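PDB 6EXS: peptide ABC transporter permease from Staphylococcus hominis, which probably carries peptides across the cell membrane and takes up the cysteinylglycine-thioalcohol conjugate that is a precursor of human axillary malodour. Local coordinates for residues I265-T270 with N430-S435; Q302-N307 with L377-I382; N307-Y312 with N397-S402. All blocks are in the same frame, centred on the assembly; numbering follows the deposited sequence.

How the contacts relate
Contacts 2 and 3 form one continuous patch near the substrate, whereas contact 1 stands apart. Contacts 2 and 3 share Asn-307 and have centres 7 Å apart. They are joined by two probable hydrogen bonds, Ser-378 O to Ser-402 OG at 2.8 Å and Gln-304 O to Leu-309 N at 3.1 Å; the second lies within the linker between helices 279-302 and 309-316. The bound conjugate lies against contact 2 and about 5 Å from the side chain of Leu-309 in contact 3. Contact 1 is centred 28 Å from contact 2 and 34 Å from contact 3, on the other side of the chain's centre from the latter.

Contact 1 of 3, residues I265-T270 with N430-S435; sequences IIYFTT and NAQMMS. With OLC ((2R)-2,3-dihydroxypropyl (9Z)-octadec-9-enoate), chain D.
The hydroxyl of Tyr-267 donates a hydrogen bond of 2.8 Å from OH to O23 of a monoolein molecule, while the ring behind it packs against Ser-435 and Gln-432. Ser-435 sets its CB over one face of the phenol in a CH-pi contact, 4.2 Å from the ring centroid and 27° off the ring normal. The closest pair is Tyr-267 CE1 and Ser-435 CB at 3.8 Å. With chi1 at -71° the serine OG lies beside its own backbone N, anti to the carbonyl carbon, and it makes a weak bond of 3.4 Å from OG to Ala-431 O. Gln-432 comes at the ring obliquely with its backbone O, 3.9 Å from Tyr-267 CD1. The glutamine chain, bent at chi2, runs beside the lipid glycerol, and its NE2 is 3.6 Å from monoolein O25. Ile-75 of helix 74-106 touches both Tyr-267 and Ser-435, and Val-436 and Leu-439 line the tyrosine further along helix 430-451. On the 265-270 side, the hydroxyls of Thr-269 and Thr-270 turn back onto their own helix; Thr-270 OG1 bonds Ile-266 O at 2.7 Å, reaching it from the opposite face of the carbonyl to Thr-270 N. The position of helix 249-273 in the chain is consistent with its being one of the two extra helices that link the six-helix bundles of bacterial POT transporters. No hydrogen bond joins the two segments. The tyrosine ring bridges them by a CH-pi contact to Ser-435 and van der Waals contact with Gln-432, and its polar end is satisfied by a lipid headgroup, consistent with a tyrosine placed where protein meets lipid glycerol.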
loop_
_atom_site.group_PDB
_atom_site.type_symbol
_atom_site.label_atom_id
_atom_site.label_comp_id
_atom_site.label_asym_id
_atom_site.label_seq_id
_atom_site.Cartn_x
_atom_site.Cartn_y
_atom_site.Cartn_z
ATOM N N ILE A 265 -2.230 -18.766 0.722
ATOM C CA ILE A 265 -2.454 -20.216 0.646
ATOM C C ILE A 265 -3.969 -20.502 0.682
ATOM O O ILE A 265 -4.469 -21.164 -0.230
ATOM C CB ILE A 265 -1.648 -21.027 1.716
ATOM C CG1 ILE A 265 -0.115 -20.855 1.515
ATOM C CG2 ILE A 265 -2.056 -22.528 1.713
ATOM C CD1 ILE A 265 0.771 -21.234 2.714
ATOM N N ILE A 266 -4.692 -19.941 1.689
ATOM C CA ILE A 266 -6.145 -20.083 1.865
ATOM C C ILE A 266 -6.895 -19.662 0.589
ATOM O O ILE A 266 -7.817 -20.364 0.168
ATOM C CB ILE A 266 -6.640 -19.329 3.141
ATOM C CG1 ILE A 266 -6.138 -20.029 4.431
ATOM C CG2 ILE A 266 -8.178 -19.174 3.171
ATOM C CD1 ILE A 266 -6.176 -19.158 5.716
ATOM N N TYR A 267 -6.472 -18.549 -0.039
ATOM C CA TYR A 267 -7.095 -18.024 -1.251
ATOM C C TYR A 267 -6.867 -18.904 -2.465
ATOM O O TYR A 267 -7.846 -19.259 -3.123
ATOM C CB TYR A 267 -6.690 -16.561 -1.516
ATOM C CG TYR A 267 -7.523 -15.583 -0.715
ATOM C CD1 TYR A 267 -8.759 -15.141 -1.186
ATOM C CD2 TYR A 267 -7.115 -15.153 0.545
ATOM C CE1 TYR A 267 -9.552 -14.278 -0.434
ATOM C CE2 TYR A 267 -7.907 -14.304 1.313
ATOM C CZ TYR A 267 -9.121 -13.861 0.814
ATOM O OH TYR A 267 -9.901 -13.015 1.554
ATOM N N PHE A 268 -5.606 -19.284 -2.754
ATOM C CA PHE A 268 -5.314 -20.146 -3.901
ATOM C C PHE A 268 -5.941 -21.540 -3.745
ATOM O O PHE A 268 -6.476 -22.065 -4.722
ATOM C CB PHE A 268 -3.805 -20.211 -4.221
ATOM C CG PHE A 268 -3.255 -19.018 -4.981
ATOM C CD1 PHE A 268 -3.536 -18.841 -6.333
ATOM C CD2 PHE A 268 -2.433 -18.089 -4.352
ATOM C CE1 PHE A 268 -3.031 -17.737 -7.032
ATOM C CE2 PHE A 268 -1.926 -16.989 -5.052
ATOM C CZ PHE A 268 -2.229 -16.822 -6.387
ATOM N N THR A 269 -5.931 -22.098 -2.511
ATOM C CA THR A 269 -6.516 -23.405 -2.179
ATOM C C THR A 269 -8.030 -23.408 -2.416
ATOM O O THR A 269 -8.511 -24.302 -3.109
ATOM C CB THR A 269 -6.110 -23.858 -0.765
ATOM O OG1 THR A 269 -4.682 -23.883 -0.675
ATOM C CG2 THR A 269 -6.666 -25.223 -0.397
ATOM N N THR A 270 -8.767 -22.401 -1.880
ATOM C CA THR A 270 -10.230 -22.245 -2.042
ATOM C C THR A 270 -10.644 -22.186 -3.522
ATOM O O THR A 270 -11.647 -22.793 -3.897
ATOM C CB THR A 270 -10.728 -21.009 -1.264
ATOM O OG1 THR A 270 -10.414 -21.172 0.120
ATOM C CG2 THR A 270 -12.222 -20.770 -1.419
ATOM N N ASN A 430 -14.279 -13.099 -8.354
ATOM C CA ASN A 430 -13.778 -11.827 -8.886
ATOM C C ASN A 430 -13.226 -10.961 -7.757
ATOM O O ASN A 430 -12.152 -10.374 -7.910
ATOM C CB ASN A 430 -14.858 -11.078 -9.671
ATOM C CG ASN A 430 -15.327 -11.771 -10.931
ATOM O OD1 ASN A 430 -16.530 -11.914 -11.169
ATOM N ND2 ASN A 430 -14.396 -12.174 -11.793
ATOM N N ALA A 431 -13.958 -10.894 -6.620
ATOM C CA ALA A 431 -13.568 -10.157 -5.412
ATOM C C ALA A 431 -12.419 -10.882 -4.693
ATOM O O ALA A 431 -11.589 -10.231 -4.054
ATOM C CB ALA A 431 -14.760 -10.015 -4.480
ATOM N N GLN A 432 -12.382 -12.231 -4.804
ATOM C CA GLN A 432 -11.348 -13.094 -4.229
ATOM C C GLN A 432 -10.030 -12.951 -4.994
ATOM O O GLN A 432 -8.966 -12.958 -4.373
ATOM C CB GLN A 432 -11.813 -14.555 -4.184
ATOM C CG GLN A 432 -12.845 -14.821 -3.084
ATOM C CD GLN A 432 -14.285 -14.734 -3.546
ATOM O OE1 GLN A 432 -14.674 -13.899 -4.378
ATOM N NE2 GLN A 432 -15.122 -15.591 -2.983
ATOM N N MET A 433 -10.100 -12.795 -6.335
ATOM C CA MET A 433 -8.920 -12.575 -7.175
ATOM C C MET A 433 -8.380 -11.159 -6.937
ATOM O O MET A 433 -7.175 -10.936 -7.058
ATOM C CB MET A 433 -9.242 -12.799 -8.659
ATOM C CG MET A 433 -8.023 -13.116 -9.506
ATOM S SD MET A 433 -7.284 -14.719 -9.115
ATOM C CE MET A 433 -6.065 -14.814 -10.390
ATOM N N MET A 434 -9.275 -10.211 -6.569
ATOM C CA MET A 434 -8.922 -8.830 -6.226
ATOM C C MET A 434 -8.058 -8.837 -4.952
ATOM O O MET A 434 -7.150 -8.008 -4.816
ATOM C CB MET A 434 -10.183 -7.981 -6.016
ATOM C CG MET A 434 -10.734 -7.404 -7.291
ATOM S SD MET A 434 -12.046 -6.199 -6.983
ATOM C CE MET A 434 -11.069 -4.712 -6.726
ATOM N N SER A 435 -8.328 -9.815 -4.047
ATOM C CA SER A 435 -7.604 -10.041 -2.795
ATOM C C SER A 435 -6.193 -10.583 -3.030
ATOM O O SER A 435 -5.296 -10.164 -2.309
ATOM C CB SER A 435 -8.373 -10.980 -1.869
ATOM O OG SER A 435 -9.531 -10.369 -1.326
HETATM C C24 OLC D . -14.777 -12.887 0.979
HETATM C C6 OLC D . -15.108 -8.720 10.097
HETATM C C5 OLC D . -14.799 -10.115 9.579
HETATM C C4 OLC D . -15.660 -10.537 8.400
HETATM C C3 OLC D . -15.420 -11.959 7.920
HETATM C C2 OLC D . -14.311 -12.082 6.877
HETATM C C21 OLC D . -14.485 -11.792 3.215
HETATM C C1 OLC D . -14.799 -12.447 5.504
HETATM C C22 OLC D . -14.035 -12.906 2.299
HETATM O O19 OLC D . -15.801 -13.077 5.276
HETATM O O25 OLC D . -14.323 -13.913 0.106
HETATM O O23 OLC D . -12.632 -12.766 2.059
HETATM O O20 OLC D . -13.965 -11.986 4.556
#

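Contact 2 of 3, residues Q302-N307 with L377-I382; sequences QEQGSN and LSYILI. With C3H (2-[[(2~{R})-2-azanyl-3-[(3~{S})-3-methyl-1-oxidanyl-hexan-3-yl]sulfanyl-propanoyl]amino]ethanoic acid), chain O; OLC ((2R)-2,3-dihydroxypropyl (9Z)-octadec-9-enoate), chain F.
This is a buried contact made through a single hydrogen bond, which ties the segment linking helices 279-302 and 309-316 to the middle of helix 364-389. Tyr-379 OH donates to Gln-304 OE1 at 2.8 Å. The amide oxygen sits at the edge of the phenol, in the ring plane, but the hydroxyl approaches it from above the amide, 44° out of the carbonyl plane. The two side chains cross at about a right angle, with amide and ring planes 63° apart. The tyrosine chi1 of -101° is off the staggered value, and in this setting the hydroxyl meets the glutamine; it also comes close to the stem, 3.1 Å from Gln-304 CB. The amide is fixed at both ends: OE1 is also hydrogen-bonded to Tyr-463 OH, and NE2 to Asn-448 OD1. Phe-464 meets the Tyr-379 ring edge-to-face.

On the substrate side of the linker, the conjugate rests on bare backbone at Gly-305, whose C is 3.3 Å from ligand C4. Gln-302 brings its amide to the thioether, NE2 lying 3.3 Å from the ligand S. Ser-306 OG folds back to Glu-303 O at 2.8 Å, tying the turn to itself, and Gly-305 O is hydrogen-bonded to Tyr-403 OH. At the far side of helix 364-389, Leu-381 CD2 packs against a monoolein chain, 3.7 Å from its C7. The linker thus lines the peptide site on one side and is hydrogen-bonded to helices 364-389, 430-451 and 460-479 on the other, as expected of a central binding site between the helix bundles of a major facilitator transporter.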
loop_
_atom_site.group_PDB
_atom_site.type_symbol
_atom_site.label_atom_id
_atom_site.label_comp_id
_atom_site.label_asym_id
_atom_site.label_seq_id
_atom_site.Cartn_x
_atom_site.Cartn_y
_atom_site.Cartn_z
ATOM N N GLN A 302 10.457 -2.863 -2.982
ATOM C CA GLN A 302 9.804 -1.555 -3.117
ATOM C C GLN A 302 9.320 -0.953 -1.772
ATOM O O GLN A 302 9.619 0.200 -1.491
ATOM C CB GLN A 302 8.658 -1.613 -4.142
ATOM C CG GLN A 302 8.223 -0.255 -4.682
ATOM C CD GLN A 302 7.317 0.520 -3.752
ATOM O OE1 GLN A 302 6.571 -0.025 -2.947
ATOM N NE2 GLN A 302 7.343 1.823 -3.865
ATOM N N GLU A 303 8.582 -1.715 -0.952
ATOM C CA GLU A 303 8.076 -1.198 0.325
ATOM C C GLU A 303 9.176 -0.964 1.383
ATOM O O GLU A 303 8.899 -0.382 2.440
ATOM C CB GLU A 303 6.953 -2.074 0.879
ATOM C CG GLU A 303 5.666 -2.036 0.066
ATOM C CD GLU A 303 4.777 -0.821 0.239
ATOM O OE1 GLU A 303 5.198 0.151 0.910
ATOM O OE2 GLU A 303 3.649 -0.843 -0.303
ATOM N N GLN A 304 10.427 -1.358 1.073
ATOM C CA GLN A 304 11.551 -1.137 1.977
ATOM C C GLN A 304 12.170 0.241 1.805
ATOM O O GLN A 304 13.009 0.628 2.613
ATOM C CB GLN A 304 12.598 -2.246 1.871
ATOM C CG GLN A 304 12.346 -3.414 2.808
ATOM C CD GLN A 304 13.288 -4.554 2.513
ATOM O OE1 GLN A 304 14.513 -4.381 2.438
ATOM N NE2 GLN A 304 12.739 -5.750 2.333
ATOM N N GLY A 305 11.730 0.989 0.800
ATOM C CA GLY A 305 12.194 2.354 0.601
ATOM C C GLY A 305 11.619 3.317 1.624
ATOM O O GLY A 305 12.066 4.467 1.710
ATOM N N SER A 306 10.591 2.868 2.391
ATOM C CA SER A 306 9.923 3.668 3.423
ATOM C C SER A 306 10.529 3.493 4.811
ATOM O O SER A 306 10.246 4.308 5.681
ATOM C CB SER A 306 8.430 3.350 3.470
ATOM O OG SER A 306 8.197 1.971 3.713
ATOM N N ASN A 307 11.343 2.441 5.031
ATOM C CA ASN A 307 11.931 2.159 6.350
ATOM C C ASN A 307 13.404 1.698 6.341
ATOM O O ASN A 307 14.040 1.742 7.386
ATOM C CB ASN A 307 11.062 1.128 7.104
ATOM C CG ASN A 307 10.935 -0.231 6.448
ATOM O OD1 ASN A 307 11.091 -0.399 5.237
ATOM N ND2 ASN A 307 10.604 -1.226 7.234
ATOM N N LEU A 377 17.865 -5.367 -9.078
ATOM C CA LEU A 377 19.002 -4.589 -9.601
ATOM C C LEU A 377 19.212 -3.275 -8.834
ATOM O O LEU A 377 20.340 -2.788 -8.770
ATOM C CB LEU A 377 18.864 -4.320 -11.106
ATOM C CG LEU A 377 19.166 -5.510 -12.014
ATOM C CD1 LEU A 377 18.403 -5.404 -13.319
ATOM C CD2 LEU A 377 20.678 -5.691 -12.241
ATOM N N SER A 378 18.133 -2.721 -8.238
ATOM C CA SER A 378 18.176 -1.498 -7.440
ATOM C C SER A 378 18.838 -1.762 -6.075
ATOM O O SER A 378 19.487 -0.867 -5.530
ATOM C CB SER A 378 16.781 -0.891 -7.295
ATOM O OG SER A 378 15.983 -1.535 -6.315
ATOM N N TYR A 379 18.693 -3.004 -5.551
ATOM C CA TYR A 379 19.324 -3.463 -4.302
ATOM C C TYR A 379 20.784 -3.919 -4.526
ATOM O O TYR A 379 21.621 -3.680 -3.662
ATOM C CB TYR A 379 18.468 -4.518 -3.579
ATOM C CG TYR A 379 17.676 -3.955 -2.414
ATOM C CD1 TYR A 379 17.217 -2.638 -2.423
ATOM C CD2 TYR A 379 17.351 -4.754 -1.316
ATOM C CE1 TYR A 379 16.487 -2.117 -1.353
ATOM C CE2 TYR A 379 16.607 -4.247 -0.248
ATOM C CZ TYR A 379 16.185 -2.926 -0.270
ATOM O OH TYR A 379 15.471 -2.409 0.777
ATOM N N ILE A 380 21.101 -4.499 -5.706
ATOM C CA ILE A 380 22.482 -4.855 -6.085
ATOM C C ILE A 380 23.275 -3.542 -6.277
ATOM O O ILE A 380 24.426 -3.463 -5.851
ATOM C CB ILE A 380 22.527 -5.773 -7.352
ATOM C CG1 ILE A 380 21.922 -7.189 -7.086
ATOM C CG2 ILE A 380 23.922 -5.865 -7.981
ATOM C CD1 ILE A 380 22.577 -8.074 -5.994
ATOM N N LEU A 381 22.639 -2.509 -6.874
ATOM C CA LEU A 381 23.239 -1.187 -7.090
ATOM C C LEU A 381 23.675 -0.565 -5.756
ATOM O O LEU A 381 24.868 -0.319 -5.593
ATOM C CB LEU A 381 22.272 -0.254 -7.878
ATOM C CG LEU A 381 22.646 1.228 -8.204
ATOM C CD1 LEU A 381 22.353 2.195 -7.049
ATOM C CD2 LEU A 381 24.037 1.387 -8.788
ATOM N N ILE A 382 22.730 -0.349 -4.797
ATOM C CA ILE A 382 23.027 0.270 -3.500
ATOM C C ILE A 382 24.009 -0.601 -2.661
ATOM O O ILE A 382 24.943 -0.055 -2.066
ATOM C CB ILE A 382 21.747 0.704 -2.725
ATOM C CG1 ILE A 382 22.075 1.686 -1.573
ATOM C CG2 ILE A 382 20.894 -0.477 -2.244
ATOM C CD1 ILE A 382 22.629 3.083 -1.989
HETATM O O2 C3H O . 0.792 5.088 -3.295
HETATM C C11 C3H O . 1.495 5.317 -4.214
HETATM O O3 C3H O . 1.312 4.828 -5.391
HETATM C C10 C3H O . 2.739 6.155 -4.158
HETATM N N1 C3H O . 3.377 6.142 -2.864
HETATM C C9 C3H O . 4.241 5.199 -2.527
HETATM O O1 C3H O . 4.018 4.007 -2.672
HETATM C C8 C3H O . 5.558 5.616 -1.961
HETATM N N C3H O . 5.479 7.008 -1.540
HETATM C C7 C3H O . 5.917 4.771 -0.737
HETATM S S C3H O . 7.129 3.442 -0.965
HETATM C C3 C3H O . 8.828 4.124 -1.357
HETATM C C4 C3H O . 9.286 4.848 -0.117
HETATM C C5 C3H O . 8.694 4.985 -2.620
HETATM C C6 C3H O . 9.890 5.821 -3.017
HETATM O O C3H O . 9.610 7.182 -3.009
HETATM C C2 C3H O . 9.807 2.998 -1.678
HETATM C C1 C3H O . 10.386 3.015 -3.083
HETATM C C C3H O . 11.347 1.878 -3.297
HETATM C C18 OLC F . 15.669 0.895 -17.570
HETATM C C10 OLC F . 22.988 -2.529 -11.393
HETATM C C9 OLC F . 24.092 -2.333 -10.679
HETATM C C17 OLC F . 16.820 -0.050 -17.295
HETATM C C11 OLC F . 22.649 -1.952 -12.743
HETATM C C8 OLC F . 25.273 -1.463 -11.035
HETATM C C24 OLC F . 35.350 4.329 -5.080
HETATM C C16 OLC F . 17.592 0.267 -16.018
HETATM C C12 OLC F . 21.222 -1.423 -12.846
HETATM C C7 OLC F . 26.291 -1.336 -9.906
HETATM C C15 OLC F . 18.793 -0.644 -15.800
HETATM C C13 OLC F . 20.730 -1.276 -14.278
HETATM C C6 OLC F . 27.359 -0.283 -10.151
HETATM C C14 OLC F . 19.382 -0.590 -14.400
HETATM C C5 OLC F . 28.468 -0.253 -9.108
HETATM C C4 OLC F . 28.211 0.687 -7.940
HETATM C C3 OLC F . 29.240 1.800 -7.792
HETATM C C2 OLC F . 30.380 1.472 -6.827
HETATM C C21 OLC F . 33.018 3.379 -5.057
HETATM C C1 OLC F . 31.233 2.658 -6.472
HETATM C C22 OLC F . 34.471 3.135 -5.395
HETATM O O19 OLC F . 31.048 3.781 -6.867
HETATM O O25 OLC F . 35.462 4.556 -3.678
HETATM O O23 OLC F . 34.952 1.972 -4.709
HETATM O O20 OLC F . 32.232 2.312 -5.645
#

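Contact 3 of 3, residues N307-Y312 with N397-S402; sequences NVLNIY and NWVILS. With OLC ((2R)-2,3-dihydroxypropyl (9Z)-octadec-9-enoate), chain B.
In both Leu-309 and Val-399, the atom that meets the other residue lies anti to the backbone nitrogen: leucine CG at a chi1 of -159° and valine CG1 at -169°. The side chains slide past each other in opposite directions, with Leu-309 CG 4.0 Å from Val-399 CG1. That valine methyl also touches backbone, 3.6 Å from Leu-309 O. The leucine methyl CD2 rests on Ser-402, 3.5 Å from its OG; this hydroxyl is hydrogen-bonded to Ser-378 O of helix 364-389. Phe-335 and Phe-394 also touch the valine, and Ile-382 covers the leucine.

Away from this apolar joint, a monoolein molecule lies along residues 397-401. Asn-397 ND2 donates to its ester carbonyl oxygen O19 at 3.1 Å, with an N-H...O angle of 157°, and also binds Asn-322 O. Trp-398 takes lipid C2 over one face, 3.8 Å above its plane, and O25 at its edge. The contact thus joins the short helix 309-316, which follows the linker beside the substrate, to a lipid-facing helix of the C-terminal bundle in this major facilitator fold.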
loop_
_atom_site.group_PDB
_atom_site.type_symbol
_atom_site.label_atom_id
_atom_site.label_comp_id
_atom_site.label_asym_id
_atom_site.label_seq_id
_atom_site.Cartn_x
_atom_site.Cartn_y
_atom_site.Cartn_z
ATOM N N ASN A 307 11.343 2.441 5.031
ATOM C CA ASN A 307 11.931 2.159 6.350
ATOM C C ASN A 307 13.404 1.698 6.341
ATOM O O ASN A 307 14.040 1.742 7.386
ATOM C CB ASN A 307 11.062 1.128 7.104
ATOM C CG ASN A 307 10.935 -0.231 6.448
ATOM O OD1 ASN A 307 11.091 -0.399 5.237
ATOM N ND2 ASN A 307 10.604 -1.226 7.234
ATOM N N VAL A 308 13.925 1.225 5.190
ATOM C CA VAL A 308 15.290 0.690 5.088
ATOM C C VAL A 308 16.222 1.600 4.250
ATOM O O VAL A 308 17.273 2.018 4.755
ATOM C CB VAL A 308 15.285 -0.793 4.588
ATOM C CG1 VAL A 308 16.697 -1.320 4.337
ATOM C CG2 VAL A 308 14.532 -1.705 5.560
ATOM N N LEU A 309 15.856 1.875 2.985
ATOM C CA LEU A 309 16.674 2.669 2.062
ATOM C C LEU A 309 16.859 4.138 2.489
ATOM O O LEU A 309 17.952 4.684 2.305
ATOM C CB LEU A 309 16.129 2.567 0.626
ATOM C CG LEU A 309 17.098 2.893 -0.529
ATOM C CD1 LEU A 309 18.392 2.061 -0.449
ATOM C CD2 LEU A 309 16.405 2.708 -1.882
ATOM N N ASN A 310 15.811 4.749 3.091
ATOM C CA ASN A 310 15.817 6.132 3.591
ATOM C C ASN A 310 16.735 6.359 4.829
ATOM O O ASN A 310 17.426 7.382 4.885
ATOM C CB ASN A 310 14.383 6.623 3.860
ATOM C CG ASN A 310 13.520 5.740 4.731
ATOM O OD1 ASN A 310 13.790 4.555 4.937
ATOM N ND2 ASN A 310 12.431 6.303 5.237
ATOM N N ILE A 311 16.722 5.418 5.821
ATOM C CA ILE A 311 17.575 5.468 7.018
ATOM C C ILE A 311 19.036 5.265 6.581
ATOM O O ILE A 311 19.928 5.929 7.108
ATOM C CB ILE A 311 17.154 4.456 8.118
ATOM C CG1 ILE A 311 15.704 4.684 8.595
ATOM C CG2 ILE A 311 18.134 4.495 9.306
ATOM C CD1 ILE A 311 15.212 3.642 9.656
ATOM N N TYR A 312 19.265 4.363 5.596
ATOM C CA TYR A 312 20.591 4.099 5.020
ATOM C C TYR A 312 21.121 5.356 4.332
ATOM O O TYR A 312 22.286 5.684 4.502
ATOM C CB TYR A 312 20.547 2.919 4.035
ATOM C CG TYR A 312 21.906 2.506 3.505
ATOM C CD1 TYR A 312 22.835 1.871 4.327
ATOM C CD2 TYR A 312 22.254 2.723 2.175
ATOM C CE1 TYR A 312 24.070 1.450 3.835
ATOM C CE2 TYR A 312 23.495 2.326 1.677
ATOM C CZ TYR A 312 24.399 1.686 2.509
ATOM O OH TYR A 312 25.616 1.285 2.019
ATOM N N ASN A 397 22.940 10.852 -4.444
ATOM C CA ASN A 397 22.611 10.599 -5.855
ATOM C C ASN A 397 22.501 9.093 -6.106
ATOM O O ASN A 397 21.672 8.662 -6.913
ATOM C CB ASN A 397 23.671 11.212 -6.789
ATOM C CG ASN A 397 23.763 12.727 -6.845
ATOM O OD1 ASN A 397 22.984 13.480 -6.247
ATOM N ND2 ASN A 397 24.729 13.215 -7.592
ATOM N N TRP A 398 23.318 8.299 -5.374
ATOM C CA TRP A 398 23.329 6.835 -5.403
ATOM C C TRP A 398 22.034 6.273 -4.821
ATOM O O TRP A 398 21.400 5.441 -5.467
ATOM C CB TRP A 398 24.554 6.281 -4.651
ATOM C CG TRP A 398 25.863 6.488 -5.360
ATOM C CD1 TRP A 398 26.932 7.201 -4.909
ATOM C CD2 TRP A 398 26.237 5.976 -6.653
ATOM N NE1 TRP A 398 27.954 7.160 -5.833
ATOM C CE2 TRP A 398 27.558 6.407 -6.908
ATOM C CE3 TRP A 398 25.586 5.179 -7.617
ATOM C CZ2 TRP A 398 28.243 6.070 -8.083
ATOM C CZ3 TRP A 398 26.269 4.840 -8.777
ATOM C CH2 TRP A 398 27.574 5.301 -9.011
ATOM N N VAL A 399 21.616 6.758 -3.630
ATOM C CA VAL A 399 20.382 6.347 -2.928
ATOM C C VAL A 399 19.172 6.700 -3.796
ATOM O O VAL A 399 18.262 5.886 -3.919
ATOM C CB VAL A 399 20.270 6.950 -1.499
ATOM C CG1 VAL A 399 19.131 6.303 -0.711
ATOM C CG2 VAL A 399 21.583 6.814 -0.738
ATOM N N ILE A 400 19.202 7.893 -4.439
ATOM C CA ILE A 400 18.165 8.373 -5.352
ATOM C C ILE A 400 18.090 7.470 -6.606
ATOM O O ILE A 400 16.988 7.120 -7.029
ATOM C CB ILE A 400 18.334 9.898 -5.662
ATOM C CG1 ILE A 400 18.074 10.739 -4.374
ATOM C CG2 ILE A 400 17.401 10.341 -6.820
ATOM C CD1 ILE A 400 18.567 12.163 -4.393
ATOM N N LEU A 401 19.255 7.052 -7.154
ATOM C CA LEU A 401 19.345 6.138 -8.303
ATOM C C LEU A 401 18.703 4.781 -7.967
ATOM O O LEU A 401 18.042 4.199 -8.824
ATOM C CB LEU A 401 20.808 5.975 -8.787
ATOM C CG LEU A 401 21.103 5.026 -9.977
ATOM C CD1 LEU A 401 20.176 5.279 -11.198
ATOM C CD2 LEU A 401 22.557 5.100 -10.375
ATOM N N SER A 402 18.851 4.311 -6.717
ATOM C CA SER A 402 18.222 3.060 -6.275
ATOM C C SER A 402 16.682 3.167 -6.331
ATOM O O SER A 402 16.038 2.274 -6.872
ATOM C CB SER A 402 18.689 2.680 -4.879
ATOM O OG SER A 402 18.203 1.388 -4.564
HETATM C C18 OLC B . 11.271 15.609 -5.374
HETATM C C10 OLC B . 17.746 11.442 -10.818
HETATM C C9 OLC B . 18.714 10.527 -10.767
HETATM C C17 OLC B . 11.756 14.177 -5.439
HETATM C C11 OLC B . 17.507 12.613 -9.893
HETATM C C8 OLC B . 19.823 10.402 -9.753
HETATM C C24 OLC B . 31.111 9.238 -8.284
HETATM C C16 OLC B . 13.251 14.033 -5.649
HETATM C C12 OLC B . 16.042 12.749 -9.453
HETATM C C7 OLC B . 21.197 10.875 -10.241
HETATM C C15 OLC B . 13.695 13.932 -7.101
HETATM C C13 OLC B . 15.734 14.017 -8.670
HETATM C C6 OLC B . 21.935 9.939 -11.202
HETATM C C14 OLC B . 15.204 13.768 -7.263
HETATM C C5 OLC B . 22.649 8.736 -10.578
HETATM C C4 OLC B . 23.923 9.012 -9.773
HETATM C C3 OLC B . 25.158 9.372 -10.587
HETATM C C2 OLC B . 26.473 8.951 -9.925
HETATM C C21 OLC B . 28.895 10.129 -7.423
HETATM C C1 OLC B . 27.047 9.923 -8.931
HETATM C C22 OLC B . 30.390 10.347 -7.545
HETATM O O19 OLC B . 26.440 10.823 -8.417
HETATM O O25 OLC B . 31.078 8.016 -7.557
HETATM O O23 OLC B . 30.668 11.607 -8.157
HETATM O O20 OLC B . 28.331 9.641 -8.668
#